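Local atomic coordinates of solute-binding protein (Thermoactinomyces vulgaris, PDB entry 2ZYO), a protein that binds maltodextrins such as maltotetraose, and cyclodextrins, and probably delivers them to a membrane transporter for uptake. Residues I128-I134 against G339-A344; Y175-F179 against I246-W250; T277-V281 against P349-I353. All coordinates share one frame. Numbering follows the deposited sequence.

Contact 1 (I128-I134 against G339-A344); sequences IESVALI and GFAKQA. With GLC (alpha-D-glucopyranose), chain B.
A short helix lies on a strand of the mixed sheet in this bacterial solute-binding protein fold: helix 339-344 runs nearly antiparallel to strand 132-134, their axes 158° apart and 8.2 Å at closest approach. Residues 128-134 stay extended, but the strand is interrupted around Val131; the CA atoms of Ser130 and Ala344 are 5.3 Å apart, those of Ala132 and Phe340 5.7 Å. Phe340 (chi1 m) is the main wedge. Its CD1 sits 3.7 Å from Ala132 CB and 3.3 Å from Ser130 O, while CZ meets Ile134 CD1 at 3.7 Å, at the ring edge. Ile252 and Val264 also touch this side chain. One turn on, Ala344 fits against Ser130, Ala344 CA 3.9 Å from Ser130 CB and Ala344 CB 4.1 Å from Ile128 CD1. The small side chains of Ser130 and Ala344 allow this approach. Ser130 (chi1 t) turns OG back to Val131 O, a 2.8 Å hydrogen bond, and also bonds Thr277; Gln343 bonds the backbone of Leu267 and Ala275. Glu129 directs its CA-to-CB bond away from the helix, its carboxylate in the glycan pocket, where Glu129 OE2 accepts a 3.1 Å hydrogen bond from O2 of GLC (chain B).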
ATOM      1  N   ILE A 128       6.154   4.110   1.756  1.00  7.96           N
ATOM      2  CA  ILE A 128       5.258   3.886   0.626  1.00  8.99           C
ATOM      3  C   ILE A 128       5.558   2.516   0.021  1.00  9.02           C
ATOM      4  O   ILE A 128       6.715   2.088  -0.026  1.00  9.00           O
ATOM      5  CB  ILE A 128       5.366   5.023  -0.436  1.00  7.73           C
ATOM      6  CG1 ILE A 128       4.321   4.858  -1.550  1.00 11.07           C
ATOM      7  CG2 ILE A 128       6.785   5.136  -1.003  1.00  7.38           C
ATOM      8  CD1 ILE A 128       4.063   6.127  -2.331  1.00 13.58           C
ATOM      9  N   GLU A 129       4.507   1.827  -0.411  1.00  9.66           N
ATOM     10  CA  GLU A 129       4.651   0.534  -1.078  1.00 10.98           C
ATOM     11  C   GLU A 129       3.765   0.431  -2.317  1.00  9.49           C
ATOM     12  O   GLU A 129       2.690   1.029  -2.381  1.00 10.31           O
ATOM     13  CB  GLU A 129       4.355  -0.623  -0.111  1.00 12.39           C
ATOM     14  CG  GLU A 129       2.951  -0.612   0.491  1.00 13.90           C
ATOM     15  CD  GLU A 129       2.652  -1.822   1.365  1.00 16.61           C
ATOM     16  OE1 GLU A 129       3.584  -2.369   1.992  1.00 17.58           O
ATOM     17  OE2 GLU A 129       1.466  -2.212   1.434  1.00 18.37           O
ATOM     18  N   SER A 130       4.241  -0.329  -3.298  1.00  8.52           N
ATOM     19  CA  SER A 130       3.488  -0.651  -4.506  1.00  8.66           C
ATOM     20  C   SER A 130       3.987  -1.978  -5.045  1.00  7.89           C
ATOM     21  O   SER A 130       5.142  -2.340  -4.826  1.00  8.66           O
ATOM     22  CB  SER A 130       3.696   0.431  -5.570  1.00  9.74           C
ATOM     23  OG  SER A 130       3.155   0.038  -6.822  1.00 10.29           O
ATOM     24  N   VAL A 131       3.129  -2.700  -5.761  1.00  8.27           N
ATOM     25  CA  VAL A 131       3.612  -3.835  -6.549  1.00  8.01           C
ATOM     26  C   VAL A 131       4.453  -3.313  -7.711  1.00  8.66           C
ATOM     27  O   VAL A 131       4.354  -2.145  -8.094  1.00  9.72           O
ATOM     28  CB  VAL A 131       2.473  -4.766  -7.070  1.00  8.76           C
ATOM     29  CG1 VAL A 131       1.685  -5.364  -5.912  1.00 10.57           C
ATOM     30  CG2 VAL A 131       1.551  -4.047  -8.048  1.00  8.43           C
ATOM     31  N   ALA A 132       5.297  -4.184  -8.246  1.00  8.03           N
ATOM     32  CA  ALA A 132       6.085  -3.890  -9.440  1.00  7.97           C
ATOM     33  C   ALA A 132       6.444  -5.219 -10.076  1.00  8.27           C
ATOM     34  O   ALA A 132       6.013  -6.272  -9.593  1.00  7.60           O
ATOM     35  CB  ALA A 132       7.340  -3.097  -9.083  1.00  8.82           C
ATOM     36  N   LEU A 133       7.224  -5.180 -11.151  1.00  7.57           N
ATOM     37  CA  LEU A 133       7.672  -6.409 -11.792  1.00  6.97           C
ATOM     38  C   LEU A 133       8.954  -6.890 -11.124  1.00  8.14           C
ATOM     39  O   LEU A 133      10.023  -6.301 -11.309  1.00  9.05           O
ATOM     40  CB  LEU A 133       7.870  -6.209 -13.299  1.00  8.29           C
ATOM     41  CG  LEU A 133       7.957  -7.492 -14.133  1.00  9.46           C
ATOM     42  CD1 LEU A 133       6.608  -8.204 -14.214  1.00  9.29           C
ATOM     43  CD2 LEU A 133       8.487  -7.180 -15.519  1.00 12.07           C
ATOM     44  N   ILE A 134       8.826  -7.946 -10.324  1.00  7.67           N
ATOM     45  CA  ILE A 134       9.975  -8.562  -9.666  1.00  8.34           C
ATOM     46  C   ILE A 134      10.411  -9.736 -10.523  1.00  8.31           C
ATOM     47  O   ILE A 134       9.597 -10.595 -10.862  1.00  9.80           O
ATOM     48  CB  ILE A 134       9.633  -9.053  -8.242  1.00  7.91           C
ATOM     49  CG1 ILE A 134       9.052  -7.910  -7.395  1.00  7.55           C
ATOM     50  CG2 ILE A 134      10.867  -9.654  -7.571  1.00  9.58           C
ATOM     51  CD1 ILE A 134       8.481  -8.359  -6.050  1.00  9.38           C
ATOM     52  N   GLY A 339      12.928   0.244  -8.729  1.00 14.53           N
ATOM     53  CA  GLY A 339      11.742  -0.144  -9.497  1.00 14.60           C
ATOM     54  C   GLY A 339      10.433   0.059  -8.756  1.00 13.82           C
ATOM     55  O   GLY A 339       9.439   0.494  -9.344  1.00 14.47           O
ATOM     56  N   PHE A 340      10.432  -0.259  -7.461  1.00 12.86           N
ATOM     57  CA  PHE A 340       9.264  -0.040  -6.612  1.00 12.68           C
ATOM     58  C   PHE A 340       8.931   1.446  -6.485  1.00 11.49           C
ATOM     59  O   PHE A 340       7.765   1.835  -6.546  1.00 13.08           O
ATOM     60  CB  PHE A 340       9.483  -0.625  -5.216  1.00 11.52           C
ATOM     61  CG  PHE A 340       9.464  -2.126  -5.163  1.00 10.51           C
ATOM     62  CD1 PHE A 340       8.338  -2.842  -5.562  1.00 10.87           C
ATOM     63  CD2 PHE A 340      10.563  -2.821  -4.677  1.00 10.20           C
ATOM     64  CE1 PHE A 340       8.324  -4.233  -5.501  1.00 11.27           C
ATOM     65  CE2 PHE A 340      10.557  -4.211  -4.609  1.00 10.33           C
ATOM     66  CZ  PHE A 340       9.433  -4.916  -5.024  1.00  9.96           C
ATOM     67  N   ALA A 341       9.964   2.268  -6.304  1.00 12.39           N
ATOM     68  CA  ALA A 341       9.784   3.709  -6.159  1.00 13.35           C
ATOM     69  C   ALA A 341       9.270   4.335  -7.453  1.00 13.23           C
ATOM     70  O   ALA A 341       8.368   5.176  -7.422  1.00 14.72           O
ATOM     71  CB  ALA A 341      11.081   4.366  -5.718  1.00 13.11           C
ATOM     72  N   LYS A 342       9.841   3.913  -8.581  1.00 14.30           N
ATOM     73  CA  LYS A 342       9.397   4.370  -9.900  1.00 15.07           C
ATOM     74  C   LYS A 342       7.922   4.049 -10.124  1.00 15.42           C
ATOM     75  O   LYS A 342       7.152   4.910 -10.551  1.00 18.06           O
ATOM     76  CB  LYS A 342      10.241   3.747 -11.017  1.00 17.08           C
ATOM     77  CG  LYS A 342      11.632   4.349 -11.187  1.00 22.37           C
ATOM     78  CD  LYS A 342      12.301   3.866 -12.468  1.00 24.92           C
ATOM     79  CE  LYS A 342      12.850   2.449 -12.328  1.00 24.76           C
ATOM     80  NZ  LYS A 342      13.484   1.962 -13.592  1.00 29.03           N
ATOM     81  N   GLN A 343       7.533   2.811  -9.821  1.00 14.35           N
ATOM     82  CA  GLN A 343       6.144   2.389  -9.974  1.00 12.19           C
ATOM     83  C   GLN A 343       5.219   3.116  -8.999  1.00 12.20           C
ATOM     84  O   GLN A 343       4.112   3.516  -9.372  1.00 12.88           O
ATOM     85  CB  GLN A 343       6.009   0.869  -9.825  1.00 11.70           C
ATOM     86  CG  GLN A 343       4.599   0.339 -10.103  1.00  9.38           C
ATOM     87  CD  GLN A 343       4.079   0.735 -11.475  1.00 10.15           C
ATOM     88  OE1 GLN A 343       4.703   0.445 -12.492  1.00 11.76           O
ATOM     89  NE2 GLN A 343       2.930   1.402 -11.504  1.00 11.70           N
ATOM     90  N   ALA A 344       5.683   3.300  -7.762  1.00 12.44           N
ATOM     91  CA  ALA A 344       4.908   3.999  -6.737  1.00 14.00           C
ATOM     92  C   ALA A 344       4.607   5.440  -7.142  1.00 14.39           C
ATOM     93  O   ALA A 344       3.566   5.984  -6.771  1.00 15.95           O
ATOM     94  CB  ALA A 344       5.629   3.962  -5.398  1.00 13.15           C
TER
HETATM   95  C1  GLC B   1       0.233  -6.811   0.485  1.00 42.34           C
HETATM   96  C2  GLC B   1      -0.282  -5.447   1.012  1.00 42.88           C
HETATM   97  C3  GLC B   1      -1.777  -5.473   1.394  1.00 43.19           C
HETATM   98  C4  GLC B   1      -2.616  -6.189   0.335  1.00 43.64           C
HETATM   99  C5  GLC B   1      -2.001  -7.551   0.022  1.00 42.91           C
HETATM  100  C6  GLC B   1      -2.775  -8.331  -1.030  1.00 42.88           C
HETATM  101  O1  GLC B   1       0.400  -7.727   1.510  1.00 41.75           O
HETATM  102  O2  GLC B   1       0.490  -5.032   2.138  1.00 42.91           O
HETATM  103  O3  GLC B   1      -2.254  -4.141   1.534  1.00 43.54           O
HETATM  104  O4  GLC B   1      -3.958  -6.365   0.826  1.00 45.77           O
HETATM  105  O5  GLC B   1      -0.665  -7.369  -0.485  1.00 42.49           O
HETATM  106  O6  GLC B   1      -3.617  -9.308  -0.438  1.00 41.02           O

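Contact 2 (Y175-F179 against I246-W250); sequences YYTYF and INGPW. With GLC (alpha-D-glucopyranose), chain B; GLC (alpha-D-glucopyranose), chain C.
Two pieces of the glycan pocket meet here: the first turns of helix 174-183 and the end of strand 242-247, which passes through Gly248 into a 3-10 turn at Pro249 and Trp250. The backbones stay well apart, the closest CA pair being Tyr176 and Ile246 at 7.4 Å, so side chains bridge the gap. Tyr176 (chi1 m, chi2 -92°) points straight across: CD1 is 3.6 Å from Ile246 O, and OH lies 3.3 Å from Asn247 OD1 and 3.6 Å from Trp250 CZ2. Tyr175 (chi1 t, chi2 82°) starts out sideways, yet its OH reaches Trp250 CH2 at 3.4 Å. One turn later Phe179, in the p rotamer, sets CE2 3.9 Å from CD1 of Ile246 (chi1 m, chi2 t). Trp250 (chi1 p, chi2 81°) folds its indole back over Gly248, where a CB would run into CH2. Asn247 OD1 receives weak hydrogen bonds from Gly248 N (2.9 Å) and Trp250 NE1 (3.0 Å). The Tyr175 ring and the six-membered ring of Trp250 are obliquely set, planes at 52° and centroids 6.0 Å apart. Each offers a face to GLC (chain B): Trp250 CZ2 is 3.2 Å from C1 of GLC (chain B), whose C4 lies over one face of the Tyr175 ring. GLC (chain C) follows, its O5 3.4 Å from Tyr175 CB. Tyr176 OH is 3.4 Å from O5 of GLC (chain B). Aromatic platforms beneath the carbon-rich surfaces of the sugar, with polar groups at their margins, suit an oligosaccharide made of repeated glucose units.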
ATOM      1  N   TYR A 175      -6.325  -6.373  -5.541  1.00  9.67           N
ATOM      2  CA  TYR A 175      -5.189  -5.548  -5.144  1.00  9.11           C
ATOM      3  C   TYR A 175      -4.092  -5.583  -6.218  1.00  8.28           C
ATOM      4  O   TYR A 175      -3.478  -4.557  -6.532  1.00 10.07           O
ATOM      5  CB  TYR A 175      -4.619  -5.969  -3.778  1.00  8.37           C
ATOM      6  CG  TYR A 175      -3.385  -5.169  -3.431  1.00  8.93           C
ATOM      7  CD1 TYR A 175      -3.495  -3.898  -2.871  1.00 10.52           C
ATOM      8  CD2 TYR A 175      -2.110  -5.661  -3.715  1.00  8.99           C
ATOM      9  CE1 TYR A 175      -2.364  -3.142  -2.580  1.00 10.93           C
ATOM     10  CE2 TYR A 175      -0.972  -4.913  -3.430  1.00  9.29           C
ATOM     11  CZ  TYR A 175      -1.109  -3.654  -2.865  1.00 10.16           C
ATOM     12  OH  TYR A 175       0.014  -2.914  -2.588  1.00 11.19           O
ATOM     13  N   TYR A 176      -3.865  -6.768  -6.779  1.00  9.20           N
ATOM     14  CA  TYR A 176      -2.801  -6.980  -7.755  1.00  8.43           C
ATOM     15  C   TYR A 176      -3.228  -6.625  -9.174  1.00  7.95           C
ATOM     16  O   TYR A 176      -2.430  -6.099  -9.955  1.00  8.79           O
ATOM     17  CB  TYR A 176      -2.297  -8.427  -7.685  1.00  9.13           C
ATOM     18  CG  TYR A 176      -1.591  -8.742  -6.385  1.00  9.92           C
ATOM     19  CD1 TYR A 176      -0.209  -8.595  -6.268  1.00 10.02           C
ATOM     20  CD2 TYR A 176      -2.306  -9.168  -5.262  1.00  9.20           C
ATOM     21  CE1 TYR A 176       0.446  -8.870  -5.072  1.00 10.19           C
ATOM     22  CE2 TYR A 176      -1.657  -9.444  -4.058  1.00 10.43           C
ATOM     23  CZ  TYR A 176      -0.281  -9.296  -3.974  1.00 12.25           C
ATOM     24  OH  TYR A 176       0.373  -9.568  -2.793  1.00 13.40           O
ATOM     25  N   THR A 177      -4.491  -6.895  -9.496  1.00  7.12           N
ATOM     26  CA  THR A 177      -5.001  -6.692 -10.849  1.00  7.81           C
ATOM     27  C   THR A 177      -5.514  -5.278 -11.087  1.00  7.84           C
ATOM     28  O   THR A 177      -5.938  -4.953 -12.197  1.00  7.93           O
ATOM     29  CB  THR A 177      -6.138  -7.673 -11.174  1.00  7.18           C
ATOM     30  OG1 THR A 177      -7.230  -7.438 -10.280  1.00  8.44           O
ATOM     31  CG2 THR A 177      -5.665  -9.105 -11.034  1.00  8.06           C
ATOM     32  N   TYR A 178      -5.473  -4.434 -10.057  1.00  7.95           N
ATOM     33  CA  TYR A 178      -5.973  -3.064 -10.187  1.00  8.56           C
ATOM     34  C   TYR A 178      -5.458  -2.348 -11.436  1.00  8.89           C
ATOM     35  O   TYR A 178      -6.231  -1.669 -12.119  1.00  8.41           O
ATOM     36  CB  TYR A 178      -5.669  -2.228  -8.943  1.00  9.18           C
ATOM     37  CG  TYR A 178      -6.149  -0.799  -9.072  1.00  9.96           C
ATOM     38  CD1 TYR A 178      -7.511  -0.503  -9.099  1.00 11.83           C
ATOM     39  CD2 TYR A 178      -5.243   0.254  -9.188  1.00 12.00           C
ATOM     40  CE1 TYR A 178      -7.960   0.805  -9.225  1.00 11.26           C
ATOM     41  CE2 TYR A 178      -5.684   1.566  -9.318  1.00 12.42           C
ATOM     42  CZ  TYR A 178      -7.043   1.832  -9.335  1.00 13.57           C
ATOM     43  OH  TYR A 178      -7.495   3.129  -9.459  1.00 17.05           O
ATOM     44  N   PHE A 179      -4.170  -2.512 -11.745  1.00  8.24           N
ATOM     45  CA  PHE A 179      -3.577  -1.823 -12.896  1.00  7.91           C
ATOM     46  C   PHE A 179      -4.296  -2.141 -14.206  1.00  8.37           C
ATOM     47  O   PHE A 179      -4.377  -1.291 -15.090  1.00  9.10           O
ATOM     48  CB  PHE A 179      -2.059  -2.060 -12.995  1.00  8.77           C
ATOM     49  CG  PHE A 179      -1.669  -3.378 -13.614  1.00  9.79           C
ATOM     50  CD1 PHE A 179      -1.315  -3.451 -14.960  1.00 10.04           C
ATOM     51  CD2 PHE A 179      -1.630  -4.541 -12.849  1.00 10.09           C
ATOM     52  CE1 PHE A 179      -0.941  -4.665 -15.539  1.00 10.57           C
ATOM     53  CE2 PHE A 179      -1.260  -5.763 -13.418  1.00 10.27           C
ATOM     54  CZ  PHE A 179      -0.913  -5.825 -14.767  1.00 10.92           C
ATOM     55  N   ILE A 246       4.410 -10.277 -10.349  1.00  6.92           N
ATOM     56  CA  ILE A 246       3.948  -8.951  -9.962  1.00  7.22           C
ATOM     57  C   ILE A 246       3.659  -9.019  -8.467  1.00  8.08           C
ATOM     58  O   ILE A 246       2.734  -9.706  -8.034  1.00  9.42           O
ATOM     59  CB  ILE A 246       2.703  -8.495 -10.760  1.00  8.42           C
ATOM     60  CG1 ILE A 246       3.030  -8.417 -12.255  1.00  8.71           C
ATOM     61  CG2 ILE A 246       2.203  -7.143 -10.245  1.00  8.47           C
ATOM     62  CD1 ILE A 246       1.842  -8.132 -13.148  1.00 10.11           C
ATOM     63  N   ASN A 247       4.481  -8.329  -7.682  1.00  7.09           N
ATOM     64  CA  ASN A 247       4.375  -8.378  -6.229  1.00  8.32           C
ATOM     65  C   ASN A 247       5.042  -7.163  -5.602  1.00  8.34           C
ATOM     66  O   ASN A 247       5.694  -6.383  -6.296  1.00  8.96           O
ATOM     67  CB  ASN A 247       5.000  -9.673  -5.696  1.00  8.52           C
ATOM     68  CG  ASN A 247       4.347 -10.159  -4.412  1.00 10.28           C
ATOM     69  OD1 ASN A 247       3.474  -9.493  -3.843  1.00  9.74           O
ATOM     70  ND2 ASN A 247       4.767 -11.334  -3.950  1.00 12.84           N
ATOM     71  N   GLY A 248       4.865  -7.003  -4.293  1.00 10.74           N
ATOM     72  CA  GLY A 248       5.389  -5.843  -3.583  1.00 10.83           C
ATOM     73  C   GLY A 248       6.677  -6.105  -2.827  1.00 11.92           C
ATOM     74  O   GLY A 248       7.169  -7.234  -2.802  1.00 12.66           O
ATOM     75  N   PRO A 249       7.233  -5.053  -2.204  1.00 12.62           N
ATOM     76  CA  PRO A 249       8.509  -5.097  -1.483  1.00 13.66           C
ATOM     77  C   PRO A 249       8.524  -6.071  -0.303  1.00 12.70           C
ATOM     78  O   PRO A 249       9.598  -6.505   0.121  1.00 14.32           O
ATOM     79  CB  PRO A 249       8.686  -3.656  -0.990  1.00 14.10           C
ATOM     80  CG  PRO A 249       7.322  -3.065  -1.017  1.00 15.30           C
ATOM     81  CD  PRO A 249       6.637  -3.706  -2.175  1.00 13.05           C
ATOM     82  N   TRP A 250       7.339  -6.417   0.199  1.00 13.64           N
ATOM     83  CA  TRP A 250       7.183  -7.351   1.322  1.00 13.63           C
ATOM     84  C   TRP A 250       7.716  -8.762   1.047  1.00 14.51           C
ATOM     85  O   TRP A 250       7.973  -9.527   1.982  1.00 17.29           O
ATOM     86  CB  TRP A 250       5.710  -7.427   1.747  1.00 13.32           C
ATOM     87  CG  TRP A 250       4.762  -7.677   0.604  1.00 12.51           C
ATOM     88  CD1 TRP A 250       4.477  -8.879   0.018  1.00 11.77           C
ATOM     89  CD2 TRP A 250       3.978  -6.698  -0.088  1.00 12.41           C
ATOM     90  NE1 TRP A 250       3.567  -8.708  -1.000  1.00 13.12           N
ATOM     91  CE2 TRP A 250       3.242  -7.379  -1.085  1.00 11.83           C
ATOM     92  CE3 TRP A 250       3.824  -5.311   0.038  1.00 13.25           C
ATOM     93  CZ2 TRP A 250       2.365  -6.720  -1.951  1.00 13.35           C
ATOM     94  CZ3 TRP A 250       2.952  -4.652  -0.827  1.00 12.06           C
ATOM     95  CH2 TRP A 250       2.234  -5.360  -1.808  1.00 12.36           C
TER
HETATM   96  C1  GLC B   1       0.233  -6.811   0.485  1.00 42.34           C
HETATM   97  C2  GLC B   1      -0.282  -5.447   1.012  1.00 42.88           C
HETATM   98  C3  GLC B   1      -1.777  -5.473   1.394  1.00 43.19           C
HETATM   99  C4  GLC B   1      -2.616  -6.189   0.335  1.00 43.64           C
HETATM  100  C5  GLC B   1      -2.001  -7.551   0.022  1.00 42.91           C
HETATM  101  C6  GLC B   1      -2.775  -8.331  -1.030  1.00 42.88           C
HETATM  102  O1  GLC B   1       0.400  -7.727   1.510  1.00 41.75           O
HETATM  103  O2  GLC B   1       0.490  -5.032   2.138  1.00 42.91           O
HETATM  104  O3  GLC B   1      -2.254  -4.141   1.534  1.00 43.54           O
HETATM  105  O4  GLC B   1      -3.958  -6.365   0.826  1.00 45.77           O
HETATM  106  O5  GLC B   1      -0.665  -7.369  -0.485  1.00 42.49           O
HETATM  107  O6  GLC B   1      -3.617  -9.308  -0.438  1.00 41.02           O
HETATM  108  C1  GLC C   2      -4.924  -5.538   0.240  1.00 46.39           C
HETATM  109  C2  GLC C   2      -5.730  -4.830   1.331  1.00 46.53           C
HETATM  110  C3  GLC C   2      -6.582  -5.844   2.091  1.00 46.74           C
HETATM  111  C4  GLC C   2      -7.470  -6.624   1.117  1.00 46.93           C
HETATM  112  C5  GLC C   2      -6.609  -7.259   0.019  1.00 46.61           C
HETATM  113  C6  GLC C   2      -7.437  -7.935  -1.054  1.00 46.31           C
HETATM  114  O2  GLC C   2      -4.848  -4.180   2.231  1.00 46.51           O
HETATM  115  O3  GLC C   2      -7.386  -5.175   3.049  1.00 47.80           O
HETATM  116  O4  GLC C   2      -8.175  -7.638   1.818  1.00 47.23           O
HETATM  117  O5  GLC C   2      -5.799  -6.254  -0.632  1.00 46.58           O
HETATM  118  O6  GLC C   2      -7.095  -9.306  -1.175  1.00 46.84           O

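Contact 3 (T277-V281 against P349-I353); sequences TFIGV and PMPSI
This is a parallel strand pairing in the central mixed sheet: strand 278-287 receives the end of the short strand 348-349, from which residues 350-353 leave as an irregular loop. Ile279 and Pro349 form the bridge, CA atoms about 4.9 Å apart. In parallel register Ile279 bonds to the residues flanking Pro349: Met350 N donates to Ile279 O at 3.2 Å (167°), and Val348 also bonds Ile279 and Thr277. Side by side on one face of the sheet, Ile279 (chi1 p, chi2 t) and Pro349 bring CD1 and CG, respectively, to 4.4 Å. Beyond the bridge, Met350 (m, t, m) lays CG over the face of the Phe278 ring (chi1 m, chi2 -45°), 3.9 Å from its centroid in a CH-pi contact, with SD 5.1 Å from that centroid in an oblique Met-aromatic contact. Met350 CE reaches Gly280 CA at 3.8 Å, where a side chain would crowd it. The side chain of Met350 lies about 4 Å from a bound glucose. Around this pairing, Ile279 and Pro349 pack on helix 109-114, Phe278 stacks with Tyr178 of helix 174-183, and strand 120-136 pairs with strand 278-287 through Glu129 and Gly280.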
ATOM      1  N   THR A 277      -0.811   1.504 -10.312  1.00 11.24           N
ATOM      2  CA  THR A 277      -0.992   0.547  -9.231  1.00 10.58           C
ATOM      3  C   THR A 277      -1.562   1.251  -8.008  1.00 10.48           C
ATOM      4  O   THR A 277      -1.542   2.481  -7.921  1.00 10.50           O
ATOM      5  CB  THR A 277       0.348  -0.097  -8.844  1.00 10.70           C
ATOM      6  OG1 THR A 277       1.320   0.931  -8.615  1.00 11.66           O
ATOM      7  CG2 THR A 277       0.844  -1.006  -9.950  1.00 11.31           C
ATOM      8  N   PHE A 278      -2.082   0.468  -7.069  1.00 10.06           N
ATOM      9  CA  PHE A 278      -2.387   0.991  -5.746  1.00 10.05           C
ATOM     10  C   PHE A 278      -1.079   1.306  -5.031  1.00 10.59           C
ATOM     11  O   PHE A 278      -0.085   0.593  -5.189  1.00 11.23           O
ATOM     12  CB  PHE A 278      -3.160  -0.034  -4.916  1.00  9.40           C
ATOM     13  CG  PHE A 278      -4.632  -0.098  -5.216  1.00  8.22           C
ATOM     14  CD1 PHE A 278      -5.392   1.063  -5.351  1.00  8.82           C
ATOM     15  CD2 PHE A 278      -5.271  -1.331  -5.316  1.00  8.25           C
ATOM     16  CE1 PHE A 278      -6.761   0.994  -5.607  1.00 10.52           C
ATOM     17  CE2 PHE A 278      -6.639  -1.409  -5.570  1.00  9.60           C
ATOM     18  CZ  PHE A 278      -7.383  -0.246  -5.713  1.00  9.43           C
ATOM     19  N   ILE A 279      -1.077   2.380  -4.251  1.00  9.04           N
ATOM     20  CA  ILE A 279       0.003   2.603  -3.298  1.00  9.77           C
ATOM     21  C   ILE A 279      -0.552   2.545  -1.875  1.00  9.71           C
ATOM     22  O   ILE A 279      -1.699   2.925  -1.629  1.00 10.27           O
ATOM     23  CB  ILE A 279       0.782   3.924  -3.551  1.00 10.55           C
ATOM     24  CG1 ILE A 279      -0.140   5.142  -3.453  1.00 12.82           C
ATOM     25  CG2 ILE A 279       1.487   3.879  -4.911  1.00 14.37           C
ATOM     26  CD1 ILE A 279       0.567   6.423  -3.054  1.00 17.40           C
ATOM     27  N   GLY A 280       0.257   2.023  -0.959  1.00  7.67           N
ATOM     28  CA  GLY A 280      -0.079   2.003   0.459  1.00  7.41           C
ATOM     29  C   GLY A 280       0.914   2.871   1.200  1.00  9.07           C
ATOM     30  O   GLY A 280       2.120   2.761   0.984  1.00  9.69           O
ATOM     31  N   VAL A 281       0.402   3.745   2.060  1.00  8.88           N
ATOM     32  CA  VAL A 281       1.245   4.659   2.826  1.00  9.11           C
ATOM     33  C   VAL A 281       1.093   4.376   4.316  1.00  9.75           C
ATOM     34  O   VAL A 281      -0.025   4.284   4.823  1.00 10.11           O
ATOM     35  CB  VAL A 281       0.899   6.145   2.526  1.00 10.77           C
ATOM     36  CG1 VAL A 281       1.721   7.089   3.401  1.00 11.62           C
ATOM     37  CG2 VAL A 281       1.118   6.464   1.050  1.00 13.22           C
ATOM     38  N   PRO A 349      -3.492   6.248  -4.341  1.00 13.37           N
ATOM     39  CA  PRO A 349      -3.716   5.703  -3.005  1.00 12.57           C
ATOM     40  C   PRO A 349      -4.902   4.748  -2.969  1.00 11.58           C
ATOM     41  O   PRO A 349      -5.929   5.012  -3.599  1.00 14.12           O
ATOM     42  CB  PRO A 349      -4.013   6.950  -2.161  1.00 12.82           C
ATOM     43  CG  PRO A 349      -3.457   8.096  -2.947  1.00 14.52           C
ATOM     44  CD  PRO A 349      -3.674   7.710  -4.371  1.00 13.63           C
ATOM     45  N   MET A 350      -4.755   3.637  -2.252  1.00 12.13           N
ATOM     46  CA  MET A 350      -5.899   2.783  -1.964  1.00 12.77           C
ATOM     47  C   MET A 350      -6.972   3.635  -1.294  1.00 12.13           C
ATOM     48  O   MET A 350      -6.655   4.435  -0.408  1.00 12.51           O
ATOM     49  CB  MET A 350      -5.509   1.634  -1.041  1.00 13.87           C
ATOM     50  CG  MET A 350      -4.893   0.448  -1.750  1.00 17.05           C
ATOM     51  SD  MET A 350      -4.512  -0.896  -0.622  1.00 25.57           S
ATOM     52  CE  MET A 350      -3.207  -0.153   0.333  1.00 12.63           C
ATOM     53  N   PRO A 351      -8.239   3.488  -1.727  1.00 11.48           N
ATOM     54  CA  PRO A 351      -9.333   4.206  -1.076  1.00 12.52           C
ATOM     55  C   PRO A 351      -9.312   3.985   0.433  1.00 13.30           C
ATOM     56  O   PRO A 351      -9.100   2.858   0.892  1.00 14.47           O
ATOM     57  CB  PRO A 351     -10.578   3.571  -1.699  1.00 12.72           C
ATOM     58  CG  PRO A 351     -10.125   3.145  -3.055  1.00 12.91           C
ATOM     59  CD  PRO A 351      -8.717   2.664  -2.854  1.00 13.11           C
ATOM     60  N   SER A 352      -9.513   5.061   1.189  1.00 12.35           N
ATOM     61  CA  SER A 352      -9.422   5.008   2.645  1.00 13.32           C
ATOM     62  C   SER A 352     -10.777   5.145   3.340  1.00 13.19           C
ATOM     63  O   SER A 352     -10.852   5.089   4.568  1.00 14.48           O
ATOM     64  CB  SER A 352      -8.457   6.081   3.158  1.00 13.29           C
ATOM     65  OG  SER A 352      -8.886   7.371   2.767  1.00 14.74           O
ATOM     66  N   ILE A 353     -11.841   5.320   2.560  1.00 12.91           N
ATOM     67  CA  ILE A 353     -13.194   5.395   3.121  1.00 12.89           C
ATOM     68  C   ILE A 353     -13.610   4.034   3.698  1.00 13.19           C
ATOM     69  O   ILE A 353     -13.171   2.997   3.197  1.00 12.99           O
ATOM     70  CB  ILE A 353     -14.240   5.929   2.095  1.00 11.53           C
ATOM     71  CG1 ILE A 353     -14.408   4.971   0.904  1.00 13.14           C
ATOM     72  CG2 ILE A 353     -13.858   7.336   1.630  1.00 12.01           C
ATOM     73  CD1 ILE A 353     -15.664   5.226   0.078  1.00 12.82           C
TER

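In the fold
All three contacts are buried and reach one mixed sheet, in which strand 120-136 pairs with both 242-247 and 278-287. Contact 1 sits about 9 Å from contact 2 and about 13 Å from contact 3, centre to centre. Its chemistry is helix-on-strand apolar packing; contact 3 adds a strand to the sheet through backbone hydrogen bonds, one of them within the two segments, and contact 2 joins helix and strand end through aromatic side chains lining the pocket. Ala132 N and Asn247 O (3.0 Å) link contacts 1 and 2, Ser130 OG and Thr277 OG1 (2.7 Å) contacts 1 and 3. Tyr175 CE1 and Met350 SD, 3.7 Å apart, bring contacts 2 and 3 together beside the sugar.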